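Local coordinates for protein HTH-type transcriptional regulator PrpR (Mycobacterium tuberculosis, PDB 6D2S) that regulates transcription of the genes for short-chain fatty acid breakdown through the glyoxylate and methylcitrate cycles, here seen without its DNA-binding part, at residues Gly132-His142 with Arg169-Gly180. Numbering follows the deposited sequence.
Sequences GAFLLPYREFH and RLSTLQRPRQRG
The ring of Tyr138 slots between Leu173 and Arg175 of the loop after helix 163-170, which joins the IrrE N-terminal-like domain (peptidase MA clan) to the C-terminal short-chain fatty acyl-CoA regulator region, of the GAF clan, with its five-stranded antiparallel sheet. Methyl CD2 of Leu173 covers one ring face, 4.0 Å from the ring centroid, and the guanidinium of Arg175 lies on the opposite face in an off-centre cation-pi stack, the planes 18° apart. The Arg175 chain runs along the ring from hydroxyl to CB, extended as far as CD, and a bend at chi3 (-67°) lays the guanidinium flat. Its NE bonds to Tyr17 OH, while NH2 and NH1 form salt bridges with Asp22 and Glu26 of helix 19-31. At the far end of the slot Tyr138 OH is gripped twice, donating to Gln178 O (2.7 Å) and accepting from Arg175 N (3.0 Å).

Arg169 is the knob on the other flank, set in a hole formed by Gly132, Ala133, Tyr138 and Phe141. Its CG presses on the Phe141 face, 3.3 Å from CE2, while Ala133 lies over one side of the guanidinium. NE and NH2 converge in plane on Leu136 O at the break between helices 116-135 and 138-147; NH1 hydrogen-bonds Thr172 OG1 and salt-bridges Asp22. One turn beyond Tyr138, Gln178 CG sits over the centre of the His142 imidazole, whose NE2 donates to Arg179 O (3.0 Å) from above the carbonyl plane.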
loop_
_atom_site.group_PDB
_atom_site.type_symbol
_atom_site.label_atom_id
_atom_site.label_comp_id
_atom_site.label_asym_id
_atom_site.label_seq_id
_atom_site.Cartn_x
_atom_site.Cartn_y
_atom_site.Cartn_z
ATOM N N GLY A 132 0.188 3.313 -5.163
ATOM C CA GLY A 132 1.161 2.319 -4.731
ATOM C C GLY A 132 1.840 1.619 -5.894
ATOM O O GLY A 132 3.035 1.325 -5.841
ATOM N N ALA A 133 1.084 1.323 -6.954
ATOM C CA ALA A 133 1.644 0.609 -8.092
ATOM C C ALA A 133 2.480 1.521 -8.977
ATOM O O ALA A 133 3.290 1.024 -9.762
ATOM C CB ALA A 133 0.536 -0.047 -8.920
ATOM N N PHE A 134 2.315 2.839 -8.850
ATOM C CA PHE A 134 3.165 3.774 -9.581
ATOM C C PHE A 134 4.494 4.004 -8.853
ATOM O O PHE A 134 5.571 3.965 -9.467
ATOM C CB PHE A 134 2.411 5.099 -9.770
ATOM C CG PHE A 134 3.050 6.011 -10.783
ATOM C CD1 PHE A 134 4.190 6.731 -10.459
ATOM C CD2 PHE A 134 2.533 6.122 -12.059
ATOM C CE1 PHE A 134 4.803 7.554 -11.393
ATOM C CE2 PHE A 134 3.154 6.940 -12.997
ATOM C CZ PHE A 134 4.282 7.655 -12.654
ATOM N N LEU A 135 4.428 4.262 -7.540
ATOM C CA LEU A 135 5.640 4.420 -6.736
ATOM C C LEU A 135 6.472 3.150 -6.705
ATOM O O LEU A 135 7.704 3.212 -6.591
ATOM C CB LEU A 135 5.277 4.809 -5.303
ATOM C CG LEU A 135 5.106 6.310 -5.055
ATOM C CD1 LEU A 135 4.052 6.891 -5.994
ATOM C CD2 LEU A 135 4.750 6.537 -3.604
ATOM N N LEU A 136 5.818 1.992 -6.755
ATOM C CA LEU A 136 6.482 0.699 -6.644
ATOM C C LEU A 136 6.094 -0.116 -7.870
ATOM O O LEU A 136 5.262 -1.032 -7.795
ATOM C CB LEU A 136 6.091 -0.002 -5.343
ATOM C CG LEU A 136 6.307 0.879 -4.109
ATOM C CD1 LEU A 136 5.600 0.268 -2.874
ATOM C CD2 LEU A 136 7.814 1.071 -3.863
ATOM N N PRO A 137 6.663 0.216 -9.025
ATOM C CA PRO A 137 6.262 -0.456 -10.267
ATOM C C PRO A 137 6.532 -1.951 -10.178
ATOM O O PRO A 137 7.571 -2.390 -9.675
ATOM C CB PRO A 137 7.122 0.230 -11.342
ATOM C CG PRO A 137 8.258 0.852 -10.596
ATOM C CD PRO A 137 7.679 1.259 -9.261
ATOM N N TYR A 138 5.593 -2.735 -10.712
ATOM C CA TYR A 138 5.490 -4.145 -10.332
ATOM C C TYR A 138 6.795 -4.912 -10.539
ATOM O O TYR A 138 7.318 -5.527 -9.601
ATOM C CB TYR A 138 4.343 -4.819 -11.103
ATOM C CG TYR A 138 3.946 -6.148 -10.499
ATOM C CD1 TYR A 138 4.742 -7.281 -10.687
ATOM C CD2 TYR A 138 2.793 -6.269 -9.730
ATOM C CE1 TYR A 138 4.402 -8.500 -10.125
ATOM C CE2 TYR A 138 2.441 -7.501 -9.157
ATOM C CZ TYR A 138 3.252 -8.606 -9.366
ATOM O OH TYR A 138 2.910 -9.820 -8.812
ATOM N N ARG A 139 7.306 -4.954 -11.776
ATOM C CA ARG A 139 8.437 -5.835 -12.043
ATOM C C ARG A 139 9.674 -5.384 -11.283
ATOM O O ARG A 139 10.425 -6.209 -10.748
ATOM C CB ARG A 139 8.729 -5.895 -13.546
ATOM C CG ARG A 139 7.681 -6.632 -14.367
ATOM C CD ARG A 139 8.144 -6.773 -15.808
ATOM N NE ARG A 139 7.158 -7.443 -16.650
ATOM C CZ ARG A 139 7.307 -7.649 -17.956
ATOM N NH1 ARG A 139 8.407 -7.237 -18.574
ATOM N NH2 ARG A 139 6.357 -8.267 -18.645
ATOM N N GLU A 140 9.913 -4.076 -11.243
ATOM C CA GLU A 140 11.059 -3.558 -10.506
ATOM C C GLU A 140 10.930 -3.861 -9.018
ATOM O O GLU A 140 11.905 -4.267 -8.372
ATOM C CB GLU A 140 11.190 -2.048 -10.743
ATOM C CG GLU A 140 12.325 -1.410 -9.959
ATOM C CD GLU A 140 12.485 0.081 -10.246
ATOM O OE1 GLU A 140 12.020 0.548 -11.308
ATOM O OE2 GLU A 140 13.072 0.780 -9.397
ATOM N N PHE A 141 9.739 -3.653 -8.452
ATOM C CA PHE A 141 9.534 -3.898 -7.031
ATOM C C PHE A 141 9.641 -5.384 -6.707
ATOM O O PHE A 141 10.270 -5.772 -5.710
ATOM C CB PHE A 141 8.168 -3.348 -6.609
ATOM C CG PHE A 141 7.875 -3.521 -5.152
ATOM C CD1 PHE A 141 8.524 -2.741 -4.206
ATOM C CD2 PHE A 141 6.929 -4.461 -4.724
ATOM C CE1 PHE A 141 8.255 -2.902 -2.841
ATOM C CE2 PHE A 141 6.654 -4.622 -3.373
ATOM C CZ PHE A 141 7.321 -3.848 -2.429
ATOM N N HIS A 142 9.035 -6.227 -7.547
ATOM C CA HIS A 142 9.122 -7.675 -7.352
ATOM C C HIS A 142 10.569 -8.134 -7.387
ATOM O O HIS A 142 11.014 -8.897 -6.517
ATOM C CB HIS A 142 8.292 -8.391 -8.423
ATOM C CG HIS A 142 8.272 -9.884 -8.283
ATOM N ND1 HIS A 142 9.205 -10.702 -8.888
ATOM C CD2 HIS A 142 7.427 -10.706 -7.619
ATOM C CE1 HIS A 142 8.938 -11.963 -8.595
ATOM N NE2 HIS A 142 7.857 -11.994 -7.834
ATOM N N ARG A 169 2.088 -3.067 -0.606
ATOM C CA ARG A 169 2.463 -3.478 -1.957
ATOM C C ARG A 169 2.860 -4.953 -2.009
ATOM O O ARG A 169 2.517 -5.665 -2.964
ATOM C CB ARG A 169 3.599 -2.604 -2.493
ATOM C CG ARG A 169 3.906 -2.874 -3.951
ATOM C CD ARG A 169 2.771 -2.368 -4.870
ATOM N NE ARG A 169 3.163 -2.343 -6.289
ATOM C CZ ARG A 169 2.474 -2.910 -7.284
ATOM N NH1 ARG A 169 1.359 -3.592 -7.033
ATOM N NH2 ARG A 169 2.898 -2.790 -8.542
ATOM N N LEU A 170 3.605 -5.432 -1.012
ATOM C CA LEU A 170 3.962 -6.852 -1.011
ATOM C C LEU A 170 2.708 -7.725 -1.033
ATOM O O LEU A 170 2.684 -8.784 -1.676
ATOM C CB LEU A 170 4.835 -7.184 0.207
ATOM C CG LEU A 170 6.267 -6.631 0.205
ATOM C CD1 LEU A 170 6.920 -6.814 1.581
ATOM C CD2 LEU A 170 7.101 -7.349 -0.865
ATOM N N SER A 171 1.650 -7.279 -0.372
ATOM C CA SER A 171 0.406 -8.043 -0.323
ATOM C C SER A 171 -0.397 -7.972 -1.622
ATOM O O SER A 171 -1.428 -8.651 -1.724
ATOM C CB SER A 171 -0.466 -7.562 0.844
ATOM O OG SER A 171 -1.182 -6.375 0.513
ATOM N N THR A 172 0.031 -7.184 -2.604
ATOM C CA THR A 172 -0.651 -7.108 -3.894
ATOM C C THR A 172 0.051 -7.890 -4.998
ATOM O O THR A 172 -0.390 -7.817 -6.147
ATOM C CB THR A 172 -0.797 -5.644 -4.366
ATOM O OG1 THR A 172 0.501 -5.088 -4.667
ATOM C CG2 THR A 172 -1.502 -4.788 -3.306
ATOM N N LEU A 173 1.146 -8.600 -4.707
ATOM C CA LEU A 173 1.955 -9.204 -5.771
ATOM C C LEU A 173 1.344 -10.526 -6.242
ATOM O O LEU A 173 1.930 -11.602 -6.121
ATOM C CB LEU A 173 3.402 -9.394 -5.312
ATOM C CG LEU A 173 4.117 -8.096 -4.925
ATOM C CD1 LEU A 173 5.591 -8.353 -4.645
ATOM C CD2 LEU A 173 3.945 -7.006 -6.003
ATOM N N GLN A 174 0.133 -10.421 -6.803
ATOM C CA GLN A 174 -0.571 -11.570 -7.365
ATOM C C GLN A 174 -0.752 -11.468 -8.882
ATOM O O GLN A 174 -1.707 -12.020 -9.437
ATOM C CB GLN A 174 -1.928 -11.756 -6.679
ATOM C CG GLN A 174 -1.839 -12.455 -5.318
ATOM C CD GLN A 174 -1.261 -11.554 -4.231
ATOM O OE1 GLN A 174 -0.199 -11.831 -3.682
ATOM N NE2 GLN A 174 -1.960 -10.466 -3.922
ATOM N N ARG A 175 0.158 -10.797 -9.570
ATOM C CA ARG A 175 0.062 -10.738 -11.029
ATOM C C ARG A 175 0.270 -12.137 -11.597
ATOM O O ARG A 175 1.257 -12.800 -11.253
ATOM C CB ARG A 175 1.101 -9.771 -11.615
ATOM C CG ARG A 175 1.102 -9.719 -13.155
ATOM C CD ARG A 175 2.105 -8.675 -13.684
ATOM N NE ARG A 175 1.722 -7.300 -13.358
ATOM C CZ ARG A 175 2.463 -6.239 -13.671
ATOM N NH1 ARG A 175 3.622 -6.415 -14.312
ATOM N NH2 ARG A 175 2.056 -5.016 -13.349
ATOM N N PRO A 176 -0.628 -12.626 -12.451
ATOM C CA PRO A 176 -0.480 -13.992 -12.963
ATOM C C PRO A 176 0.876 -14.171 -13.629
ATOM O O PRO A 176 1.341 -13.310 -14.378
ATOM C CB PRO A 176 -1.638 -14.128 -13.959
ATOM C CG PRO A 176 -2.681 -13.153 -13.442
ATOM C CD PRO A 176 -1.873 -11.983 -12.915
ATOM N N ARG A 177 1.535 -15.267 -13.293
ATOM C CA ARG A 177 2.831 -15.676 -13.815
ATOM C C ARG A 177 3.975 -14.829 -13.273
ATOM O O ARG A 177 5.131 -15.055 -13.661
ATOM C CB ARG A 177 2.858 -15.670 -15.352
ATOM C CG ARG A 177 1.855 -16.655 -15.956
ATOM C CD ARG A 177 1.893 -16.694 -17.486
ATOM N NE ARG A 177 0.919 -17.655 -17.997
ATOM C CZ ARG A 177 -0.359 -17.365 -18.221
ATOM N NH1 ARG A 177 -0.809 -16.139 -17.990
ATOM N NH2 ARG A 177 -1.189 -18.294 -18.673
ATOM N N GLN A 178 3.717 -13.874 -12.379
ATOM C CA GLN A 178 4.819 -13.180 -11.717
ATOM C C GLN A 178 4.447 -12.871 -10.268
ATOM O O GLN A 178 4.543 -11.745 -9.795
ATOM C CB GLN A 178 5.249 -11.905 -12.444
ATOM C CG GLN A 178 6.572 -11.399 -11.848
ATOM C CD GLN A 178 7.272 -10.314 -12.647
ATOM O OE1 GLN A 178 6.894 -9.991 -13.777
ATOM N NE2 GLN A 178 8.317 -9.745 -12.052
ATOM N N ARG A 179 4.044 -13.902 -9.531
ATOM C CA ARG A 179 3.603 -13.699 -8.159
ATOM C C ARG A 179 4.788 -13.551 -7.207
ATOM O O ARG A 179 5.850 -14.153 -7.402
ATOM C CB ARG A 179 2.724 -14.877 -7.708
ATOM C CG ARG A 179 1.437 -14.990 -8.518
ATOM C CD ARG A 179 0.563 -16.139 -8.066
ATOM N NE ARG A 179 -0.112 -15.835 -6.811
ATOM C CZ ARG A 179 0.133 -16.444 -5.655
ATOM N NH1 ARG A 179 1.040 -17.410 -5.589
ATOM N NH2 ARG A 179 -0.539 -16.093 -4.568
ATOM N N GLY A 180 4.597 -12.721 -6.178
ATOM C CA GLY A 180 5.460 -12.722 -5.013
ATOM C C GLY A 180 4.966 -13.721 -3.977
ATOM O O GLY A 180 4.007 -14.466 -4.192
HETATM O O HOH W 1 5.093 -9.115 -15.271
#